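Local coordinates for Serine/threonine-protein kinase Tel1 (Chaetomium thermophilum, PDB 6SKY) that probably phosphorylates serine and threonine residues followed by glutamine, using ATP, to switch on checkpoint signalling after DNA damage, at residues T2559-V2564 / L2660-S2665; V2625-S2630 / I2646-V2651. One frame throughout, in Å; residues are numbered along the deposited sequence.

Contact 1 of 2, residues T2559-V2564 / L2660-S2665; sequences TLQIEV and LIEFVS. With AGS (phosphothiophosphoric acid-adenylate ester), chain C.
Glu2662 faces the 2559-2564 loop with its side chain while its backbone serves the nucleotide. CG stands anti to the backbone N (chi1 -179°) and the chain runs out extended. Its CB rests against Thr2559 CB at 3.9 Å, CG and CD pass along Thr2559 O, and the tip, OE2, comes 2.9 Å from Thr2559 O, a meeting of two acceptors and not a hydrogen bond, with Gln2561 CG beside it at 3.7 Å. The two long side chains cross at about a right angle, their amide and carboxylate planes 51° apart; the methylene CG of Gln2561 is its nearest atom to the carboxylate, and the two side chains share no hydrogen bond. Thr2559 suits its buried place because its methyl can pack: CG2, anti to the carbonyl carbon, lies 3.8 Å from Leu2660 CB and also reaches the backbone of Ile2661. Leu2660 suits the spot as an apolar residue: its CB takes the methyl, and its side chain packs on Leu2652 and Leu2654 of the neighbouring strand. On the nucleotide side, AGS N6 donates to Glu2662 O over 2.8 Å, and Val2664 N donates to AGS N1 over 3.1 Å with a fairly straight N-H...N angle of 160°. Phe2663, between them, swings CG anti to its own N and sets its ring against the base, with AGS C2 3.6 Å above the ring plane and over its centre. An alanine here would remove that aromatic surface and would probably weaken the hold on the pyrimidine half of adenine. This pair of backbone bonds to N6 and N1, made by alternate residues where strand 2658-2662 runs into the linker, is the adenine-binding hinge of the kinase fold.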
ATOM      1  N   THR A2559      47.420  -2.482  11.153  1.00 34.53           N
ATOM      2  CA  THR A2559      46.057  -2.950  11.341  1.00 34.53           C
ATOM      3  C   THR A2559      45.138  -1.869  11.876  1.00 34.53           C
ATOM      4  O   THR A2559      44.020  -2.173  12.291  1.00 34.53           O
ATOM      5  CB  THR A2559      46.046  -4.142  12.282  1.00 34.53           C
ATOM      6  OG1 THR A2559      46.553  -3.737  13.556  1.00 34.53           O
ATOM      7  CG2 THR A2559      46.910  -5.236  11.738  1.00 34.53           C
ATOM      8  N   LEU A2560      45.580  -0.623  11.885  1.00 38.33           N
ATOM      9  CA  LEU A2560      44.744   0.492  12.296  1.00 38.33           C
ATOM     10  C   LEU A2560      43.949   0.994  11.103  1.00 38.33           C
ATOM     11  O   LEU A2560      44.506   1.193  10.020  1.00 38.33           O
ATOM     12  CB  LEU A2560      45.601   1.618  12.868  1.00 38.33           C
ATOM     13  CG  LEU A2560      44.908   2.954  13.088  1.00 38.33           C
ATOM     14  CD1 LEU A2560      43.995   2.869  14.279  1.00 38.33           C
ATOM     15  CD2 LEU A2560      45.924   4.045  13.266  1.00 38.33           C
ATOM     16  N   GLN A2561      42.653   1.204  11.302  1.00 40.49           N
ATOM     17  CA  GLN A2561      41.783   1.701  10.245  1.00 40.49           C
ATOM     18  C   GLN A2561      41.910   3.214  10.169  1.00 40.49           C
ATOM     19  O   GLN A2561      41.513   3.926  11.094  1.00 40.49           O
ATOM     20  CB  GLN A2561      40.342   1.285  10.507  1.00 40.49           C
ATOM     21  CG  GLN A2561      40.203  -0.150  10.962  1.00 40.49           C
ATOM     22  CD  GLN A2561      38.779  -0.645  10.904  1.00 40.49           C
ATOM     23  OE1 GLN A2561      38.251  -1.162  11.882  1.00 40.49           O
ATOM     24  NE2 GLN A2561      38.152  -0.497   9.749  1.00 40.49           N
ATOM     25  N   ILE A2562      42.461   3.706   9.068  1.00 43.71           N
ATOM     26  CA  ILE A2562      42.680   5.128   8.856  1.00 43.71           C
ATOM     27  C   ILE A2562      41.584   5.651   7.945  1.00 43.71           C
ATOM     28  O   ILE A2562      41.362   5.110   6.857  1.00 43.71           O
ATOM     29  CB  ILE A2562      44.066   5.387   8.243  1.00 43.71           C
ATOM     30  CG1 ILE A2562      45.157   4.766   9.103  1.00 43.71           C
ATOM     31  CG2 ILE A2562      44.315   6.861   8.086  1.00 43.71           C
ATOM     32  CD1 ILE A2562      46.528   4.938   8.532  1.00 43.71           C
ATOM     33  N   GLU A2563      40.899   6.700   8.377  1.00 50.32           N
ATOM     34  CA  GLU A2563      39.909   7.331   7.522  1.00 50.32           C
ATOM     35  C   GLU A2563      40.600   8.184   6.471  1.00 50.32           C
ATOM     36  O   GLU A2563      41.712   8.672   6.672  1.00 50.32           O
ATOM     37  CB  GLU A2563      38.954   8.189   8.344  1.00 50.32           C
ATOM     38  CG  GLU A2563      38.321   7.456   9.504  1.00 50.32           C
ATOM     39  CD  GLU A2563      37.468   6.286   9.066  1.00 50.32           C
ATOM     40  OE1 GLU A2563      36.823   6.381   8.003  1.00 50.32           O
ATOM     41  OE2 GLU A2563      37.443   5.267   9.783  1.00 50.32           O
ATOM     42  N   VAL A2564      39.930   8.360   5.341  1.00 47.41           N
ATOM     43  CA  VAL A2564      40.499   9.114   4.231  1.00 47.41           C
ATOM     44  C   VAL A2564      40.341  10.600   4.514  1.00 47.41           C
ATOM     45  O   VAL A2564      39.273  11.054   4.934  1.00 47.41           O
ATOM     46  CB  VAL A2564      39.830   8.715   2.908  1.00 47.41           C
ATOM     47  CG1 VAL A2564      40.596   9.270   1.744  1.00 47.41           C
ATOM     48  CG2 VAL A2564      39.744   7.215   2.800  1.00 47.41           C
ATOM     49  N   LEU A2660      48.459  -9.645   8.309  1.00 31.94           N
ATOM     50  CA  LEU A2660      48.232  -9.052   9.615  1.00 31.94           C
ATOM     51  C   LEU A2660      46.737  -8.879   9.802  1.00 31.94           C
ATOM     52  O   LEU A2660      46.079  -8.235   8.983  1.00 31.94           O
ATOM     53  CB  LEU A2660      48.928  -7.705   9.739  1.00 31.94           C
ATOM     54  CG  LEU A2660      50.416  -7.682   9.457  1.00 31.94           C
ATOM     55  CD1 LEU A2660      50.905  -6.278   9.597  1.00 31.94           C
ATOM     56  CD2 LEU A2660      51.111  -8.584  10.427  1.00 31.94           C
ATOM     57  N   ILE A2661      46.207  -9.432  10.878  1.00 29.97           N
ATOM     58  CA  ILE A2661      44.798  -9.293  11.205  1.00 29.97           C
ATOM     59  C   ILE A2661      44.676  -8.468  12.470  1.00 29.97           C
ATOM     60  O   ILE A2661      45.441  -8.650  13.418  1.00 29.97           O
ATOM     61  CB  ILE A2661      44.126 -10.663  11.365  1.00 29.97           C
ATOM     62  CG1 ILE A2661      44.383 -11.498  10.128  1.00 29.97           C
ATOM     63  CG2 ILE A2661      42.665 -10.498  11.519  1.00 29.97           C
ATOM     64  CD1 ILE A2661      43.679 -12.797  10.147  1.00 29.97           C
ATOM     65  N   GLU A2662      43.729  -7.547  12.473  1.00 32.38           N
ATOM     66  CA  GLU A2662      43.497  -6.716  13.641  1.00 32.38           C
ATOM     67  C   GLU A2662      42.856  -7.547  14.731  1.00 32.38           C
ATOM     68  O   GLU A2662      41.806  -8.154  14.517  1.00 32.38           O
ATOM     69  CB  GLU A2662      42.601  -5.547  13.274  1.00 32.38           C
ATOM     70  CG  GLU A2662      42.320  -4.618  14.404  1.00 32.38           C
ATOM     71  CD  GLU A2662      41.179  -3.683  14.100  1.00 32.38           C
ATOM     72  OE1 GLU A2662      40.036  -4.000  14.476  1.00 32.38           O
ATOM     73  OE2 GLU A2662      41.417  -2.631  13.476  1.00 32.38           O
ATOM     74  N   PHE A2663      43.488  -7.590  15.893  1.00 32.69           N
ATOM     75  CA  PHE A2663      42.941  -8.303  17.037  1.00 32.69           C
ATOM     76  C   PHE A2663      41.931  -7.390  17.712  1.00 32.69           C
ATOM     77  O   PHE A2663      42.305  -6.362  18.277  1.00 32.69           O
ATOM     78  CB  PHE A2663      44.061  -8.702  17.989  1.00 32.69           C
ATOM     79  CG  PHE A2663      43.728  -9.845  18.871  1.00 32.69           C
ATOM     80  CD1 PHE A2663      43.927 -11.134  18.448  1.00 32.69           C
ATOM     81  CD2 PHE A2663      43.231  -9.634  20.136  1.00 32.69           C
ATOM     82  CE1 PHE A2663      43.623 -12.191  19.259  1.00 32.69           C
ATOM     83  CE2 PHE A2663      42.926 -10.686  20.948  1.00 32.69           C
ATOM     84  CZ  PHE A2663      43.124 -11.964  20.510  1.00 32.69           C
ATOM     85  N   VAL A2664      40.648  -7.750  17.637  1.00 29.53           N
ATOM     86  CA  VAL A2664      39.590  -6.871  18.116  1.00 29.53           C
ATOM     87  C   VAL A2664      39.690  -6.737  19.628  1.00 29.53           C
ATOM     88  O   VAL A2664      39.877  -7.725  20.349  1.00 29.53           O
ATOM     89  CB  VAL A2664      38.216  -7.390  17.665  1.00 29.53           C
ATOM     90  CG1 VAL A2664      37.136  -6.462  18.125  1.00 29.53           C
ATOM     91  CG2 VAL A2664      38.180  -7.489  16.170  1.00 29.53           C
ATOM     92  N   SER A2665      39.553  -5.505  20.114  1.00 32.23           N
ATOM     93  CA  SER A2665      40.166  -5.077  21.365  1.00 32.23           C
ATOM     94  C   SER A2665      39.781  -5.895  22.587  1.00 32.23           C
ATOM     95  O   SER A2665      40.622  -6.613  23.132  1.00 32.23           O
ATOM     96  CB  SER A2665      39.827  -3.610  21.629  1.00 32.23           C
ATOM     97  OG  SER A2665      40.085  -2.815  20.488  1.00 32.23           O
TER
HETATM   98  PG  AGS C3001      40.276 -23.245  13.532  1.00 40.14           P
HETATM   99  S1G AGS C3001      38.452 -23.677  14.067  1.00 40.14           S
HETATM  100  O2G AGS C3001      40.268 -22.347  12.267  1.00 40.14           O
HETATM  101  O3G AGS C3001      41.054 -24.553  13.225  1.00 40.14           O
HETATM  102  PB  AGS C3001      40.680 -20.983  14.940  1.00 40.14           P
HETATM  103  O1B AGS C3001      39.306 -20.675  14.506  1.00 40.14           O
HETATM  104  O2B AGS C3001      40.955 -20.785  16.428  1.00 40.14           O
HETATM  105  O3B AGS C3001      41.021 -22.489  14.661  1.00 40.14           O
HETATM  106  PA  AGS C3001      42.672 -19.103  14.920  1.00 40.14           P
HETATM  107  O1A AGS C3001      43.970 -19.753  15.129  1.00 40.14           O
HETATM  108  O2A AGS C3001      42.729 -17.806  14.117  1.00 40.14           O
HETATM  109  O3A AGS C3001      41.677 -20.054  14.153  1.00 40.14           O
HETATM  110  O5' AGS C3001      42.050 -18.858  16.336  1.00 40.14           O
HETATM  111  C5' AGS C3001      42.716 -17.958  17.232  1.00 40.14           C
HETATM  112  C4' AGS C3001      41.801 -17.610  18.374  1.00 40.14           C
HETATM  113  O4' AGS C3001      41.658 -16.180  18.447  1.00 40.14           O
HETATM  114  C3' AGS C3001      40.384 -18.159  18.274  1.00 40.14           C
HETATM  115  O3' AGS C3001      39.842 -18.412  19.563  1.00 40.14           O
HETATM  116  C2' AGS C3001      39.638 -17.041  17.550  1.00 40.14           C
HETATM  117  O2' AGS C3001      38.275 -16.998  17.946  1.00 40.14           O
HETATM  118  C1' AGS C3001      40.362 -15.787  18.039  1.00 40.14           C
HETATM  119  N9  AGS C3001      40.501 -14.766  17.013  1.00 40.14           N
HETATM  120  C8  AGS C3001      40.751 -14.962  15.684  1.00 40.14           C
HETATM  121  N7  AGS C3001      40.832 -13.858  14.987  1.00 40.14           N
HETATM  122  C5  AGS C3001      40.625 -12.864  15.926  1.00 40.14           C
HETATM  123  C6  AGS C3001      40.582 -11.462  15.827  1.00 40.14           C
HETATM  124  N6  AGS C3001      40.760 -10.794  14.687  1.00 40.14           N
HETATM  125  N1  AGS C3001      40.352 -10.762  16.955  1.00 40.14           N
HETATM  126  C2  AGS C3001      40.175 -11.426  18.099  1.00 40.14           C
HETATM  127  N3  AGS C3001      40.191 -12.741  18.314  1.00 40.14           N
HETATM  128  C4  AGS C3001      40.420 -13.408  17.179  1.00 40.14           C

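Contact 2 of 2, residues V2625-S2630 / I2646-V2651; sequences VFAAVS and IRTYKV
The Phe2626 ring is the flat group at this interface, and the Ile2646 methyl CD1 comes to it obliquely. The closer meeting is at the root of the side chain, where Ile2646 CD1 lies 3.7 Å from Phe2626 CB. Around the ring, Leu2752 of helix 2732-2755 and, in the loop that follows, Leu2756 and Leu2758 complete an apolar pocket, surroundings that suit a large apolar ring. Ile2646 reaches it by an unusual route: CG1 lies between the backbone N and the carbonyl carbon (chi1 75°), and the chain then extends to CD1. Helix 2616-2632 probably corresponds to helix C of the protein kinases, lying beside the N-lobe sheet, and the 2646-2651 segment is the connection that runs along it into strand 2651-2655. One turn on from Phe2626, Ser2630 turns its OG back to the helix. Ser2630 OG donates to Phe2626 O over 3.0 Å, from above the carbonyl plane, with a C=O...O angle of 147°; the same carbonyl oxygen also accepts from Ser2630 N. A serine can thus face an isoleucine with its hydroxyl satisfied: the same OG lies against the isoleucine, 3.1 Å from Ile2646 CG1, with Ser2630 CB behind it. Nearer the start of the helix, the small Ala2627 lets the loop come near, its CB 4.0 Å from Thr2648 CG2. That methyl is anti to the carbonyl carbon, and the threonine also touches Glu2623 on the helix. Next in the chain, Tyr2649 turns to the active site, where its OH hydrogen-bonds the backbone N of the magnesium-binding Asp2779.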
ATOM      1  N   VAL A2625      33.263  -5.841   1.231  1.00 22.89           N
ATOM      2  CA  VAL A2625      31.901  -5.925   0.703  1.00 22.89           C
ATOM      3  C   VAL A2625      30.876  -5.747   1.816  1.00 22.89           C
ATOM      4  O   VAL A2625      29.886  -5.015   1.668  1.00 22.89           O
ATOM      5  CB  VAL A2625      31.706  -7.259  -0.034  1.00 22.89           C
ATOM      6  CG1 VAL A2625      30.247  -7.582  -0.164  1.00 22.89           C
ATOM      7  CG2 VAL A2625      32.348  -7.194  -1.389  1.00 22.89           C
ATOM      8  N   PHE A2626      31.094  -6.419   2.947  1.00 20.39           N
ATOM      9  CA  PHE A2626      30.180  -6.298   4.073  1.00 20.39           C
ATOM     10  C   PHE A2626      30.157  -4.883   4.626  1.00 20.39           C
ATOM     11  O   PHE A2626      29.094  -4.372   4.996  1.00 20.39           O
ATOM     12  CB  PHE A2626      30.562  -7.293   5.159  1.00 20.39           C
ATOM     13  CG  PHE A2626      29.945  -8.645   4.986  1.00 20.39           C
ATOM     14  CD1 PHE A2626      30.520  -9.584   4.162  1.00 20.39           C
ATOM     15  CD2 PHE A2626      28.789  -8.979   5.655  1.00 20.39           C
ATOM     16  CE1 PHE A2626      29.960 -10.822   4.007  1.00 20.39           C
ATOM     17  CE2 PHE A2626      28.224 -10.217   5.500  1.00 20.39           C
ATOM     18  CZ  PHE A2626      28.808 -11.138   4.673  1.00 20.39           C
ATOM     19  N   ALA A2627      31.312  -4.223   4.684  1.00 20.14           N
ATOM     20  CA  ALA A2627      31.329  -2.844   5.152  1.00 20.14           C
ATOM     21  C   ALA A2627      30.562  -1.925   4.209  1.00 20.14           C
ATOM     22  O   ALA A2627      29.868  -1.006   4.655  1.00 20.14           O
ATOM     23  CB  ALA A2627      32.766  -2.371   5.318  1.00 20.14           C
ATOM     24  N   ALA A2628      30.653  -2.166   2.901  1.00 19.88           N
ATOM     25  CA  ALA A2628      29.922  -1.329   1.954  1.00 19.88           C
ATOM     26  C   ALA A2628      28.412  -1.506   2.086  1.00 19.88           C
ATOM     27  O   ALA A2628      27.657  -0.524   2.065  1.00 19.88           O
ATOM     28  CB  ALA A2628      30.376  -1.633   0.534  1.00 19.88           C
ATOM     29  N   VAL A2629      27.945  -2.743   2.237  1.00 19.92           N
ATOM     30  CA  VAL A2629      26.506  -2.947   2.399  1.00 19.92           C
ATOM     31  C   VAL A2629      26.015  -2.358   3.723  1.00 19.92           C
ATOM     32  O   VAL A2629      24.936  -1.746   3.794  1.00 19.92           O
ATOM     33  CB  VAL A2629      26.162  -4.437   2.267  1.00 19.92           C
ATOM     34  CG1 VAL A2629      24.686  -4.643   2.395  1.00 19.92           C
ATOM     35  CG2 VAL A2629      26.632  -4.960   0.943  1.00 19.92           C
ATOM     36  N   SER A2630      26.792  -2.510   4.792  1.00 21.69           N
ATOM     37  CA  SER A2630      26.391  -1.892   6.048  1.00 21.69           C
ATOM     38  C   SER A2630      26.364  -0.375   5.948  1.00 21.69           C
ATOM     39  O   SER A2630      25.570   0.272   6.634  1.00 21.69           O
ATOM     40  CB  SER A2630      27.318  -2.334   7.167  1.00 21.69           C
ATOM     41  OG  SER A2630      27.304  -3.738   7.259  1.00 21.69           O
ATOM     42  N   ILE A2646      27.097  -3.461  11.062  1.00 22.06           N
ATOM     43  CA  ILE A2646      28.015  -4.492  11.507  1.00 22.06           C
ATOM     44  C   ILE A2646      29.283  -3.836  12.018  1.00 22.06           C
ATOM     45  O   ILE A2646      29.599  -2.692  11.699  1.00 22.06           O
ATOM     46  CB  ILE A2646      28.336  -5.520  10.407  1.00 22.06           C
ATOM     47  CG1 ILE A2646      29.284  -4.926   9.380  1.00 22.06           C
ATOM     48  CG2 ILE A2646      27.073  -5.989   9.740  1.00 22.06           C
ATOM     49  CD1 ILE A2646      30.015  -5.962   8.601  1.00 22.06           C
ATOM     50  N   ARG A2647      29.996  -4.577  12.854  1.00 24.90           N
ATOM     51  CA  ARG A2647      31.294  -4.168  13.356  1.00 24.90           C
ATOM     52  C   ARG A2647      32.368  -4.690  12.418  1.00 24.90           C
ATOM     53  O   ARG A2647      32.342  -5.858  12.026  1.00 24.90           O
ATOM     54  CB  ARG A2647      31.512  -4.708  14.767  1.00 24.90           C
ATOM     55  CG  ARG A2647      30.690  -4.030  15.832  1.00 24.90           C
ATOM     56  CD  ARG A2647      31.391  -2.794  16.337  1.00 24.90           C
ATOM     57  NE  ARG A2647      32.758  -3.099  16.734  1.00 24.90           N
ATOM     58  CZ  ARG A2647      33.111  -3.506  17.946  1.00 24.90           C
ATOM     59  NH1 ARG A2647      34.379  -3.770  18.208  1.00 24.90           N
ATOM     60  NH2 ARG A2647      32.203  -3.649  18.892  1.00 24.90           N
ATOM     61  N   THR A2648      33.304  -3.831  12.063  1.00 27.22           N
ATOM     62  CA  THR A2648      34.343  -4.171  11.108  1.00 27.22           C
ATOM     63  C   THR A2648      35.669  -4.412  11.816  1.00 27.22           C
ATOM     64  O   THR A2648      35.873  -4.012  12.961  1.00 27.22           O
ATOM     65  CB  THR A2648      34.503  -3.056  10.076  1.00 27.22           C
ATOM     66  OG1 THR A2648      34.663  -1.805  10.748  1.00 27.22           O
ATOM     67  CG2 THR A2648      33.284  -2.973   9.195  1.00 27.22           C
ATOM     68  N   TYR A2649      36.564  -5.101  11.124  1.00 26.26           N
ATOM     69  CA  TYR A2649      37.951  -5.197  11.540  1.00 26.26           C
ATOM     70  C   TYR A2649      38.801  -5.025  10.294  1.00 26.26           C
ATOM     71  O   TYR A2649      38.292  -4.719   9.215  1.00 26.26           O
ATOM     72  CB  TYR A2649      38.220  -6.497  12.313  1.00 26.26           C
ATOM     73  CG  TYR A2649      38.197  -7.786  11.535  1.00 26.26           C
ATOM     74  CD1 TYR A2649      39.240  -8.677  11.636  1.00 26.26           C
ATOM     75  CD2 TYR A2649      37.125  -8.134  10.749  1.00 26.26           C
ATOM     76  CE1 TYR A2649      39.233  -9.853  10.954  1.00 26.26           C
ATOM     77  CE2 TYR A2649      37.114  -9.312  10.060  1.00 26.26           C
ATOM     78  CZ  TYR A2649      38.170 -10.167  10.169  1.00 26.26           C
ATOM     79  OH  TYR A2649      38.174 -11.354   9.488  1.00 26.26           O
ATOM     80  N   LYS A2650      40.107  -5.187  10.428  1.00 27.42           N
ATOM     81  CA  LYS A2650      41.025  -4.888   9.340  1.00 27.42           C
ATOM     82  C   LYS A2650      41.879  -6.102   9.040  1.00 27.42           C
ATOM     83  O   LYS A2650      42.595  -6.587   9.914  1.00 27.42           O
ATOM     84  CB  LYS A2650      41.904  -3.693   9.681  1.00 27.42           C
ATOM     85  CG  LYS A2650      42.951  -3.425   8.651  1.00 27.42           C
ATOM     86  CD  LYS A2650      42.900  -2.009   8.187  1.00 27.42           C
ATOM     87  CE  LYS A2650      44.081  -1.704   7.318  1.00 27.42           C
ATOM     88  NZ  LYS A2650      44.350  -0.247   7.295  1.00 27.42           N
ATOM     89  N   VAL A2651      41.804  -6.582   7.809  1.00 26.10           N
ATOM     90  CA  VAL A2651      42.669  -7.640   7.314  1.00 26.10           C
ATOM     91  C   VAL A2651      43.641  -7.015   6.332  1.00 26.10           C
ATOM     92  O   VAL A2651      43.243  -6.221   5.477  1.00 26.10           O
ATOM     93  CB  VAL A2651      41.870  -8.771   6.644  1.00 26.10           C
ATOM     94  CG1 VAL A2651      42.726  -9.986   6.485  1.00 26.10           C
ATOM     95  CG2 VAL A2651      40.650  -9.098   7.449  1.00 26.10           C
TER

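In the fold
Contact 2 is nested inside the loop closed by contact 1: along the chain come 2559-2564, helical 2625-2630, 2646-2651 and finally 2660-2665. The centres of the two contacts lie about 12 Å apart in the kinase domain. Residues 2646-2651 run into strand 2651-2655, the edge of the antiparallel sheet, which pairs with strand 2658-2662 leading to the hinge. Lys2650 ties the two contacts together: Lys2650 O probably accepts from Glu2662 N at 3.0 Å, and Lys2650 NZ probably donates to Leu2560 O at 3.1 Å. Tyr2649 also packs on Ile2661. The nucleotide-binding hinge is thereby connected, through the sheet edge, with helix 2616-2632, which packs beside the sheet.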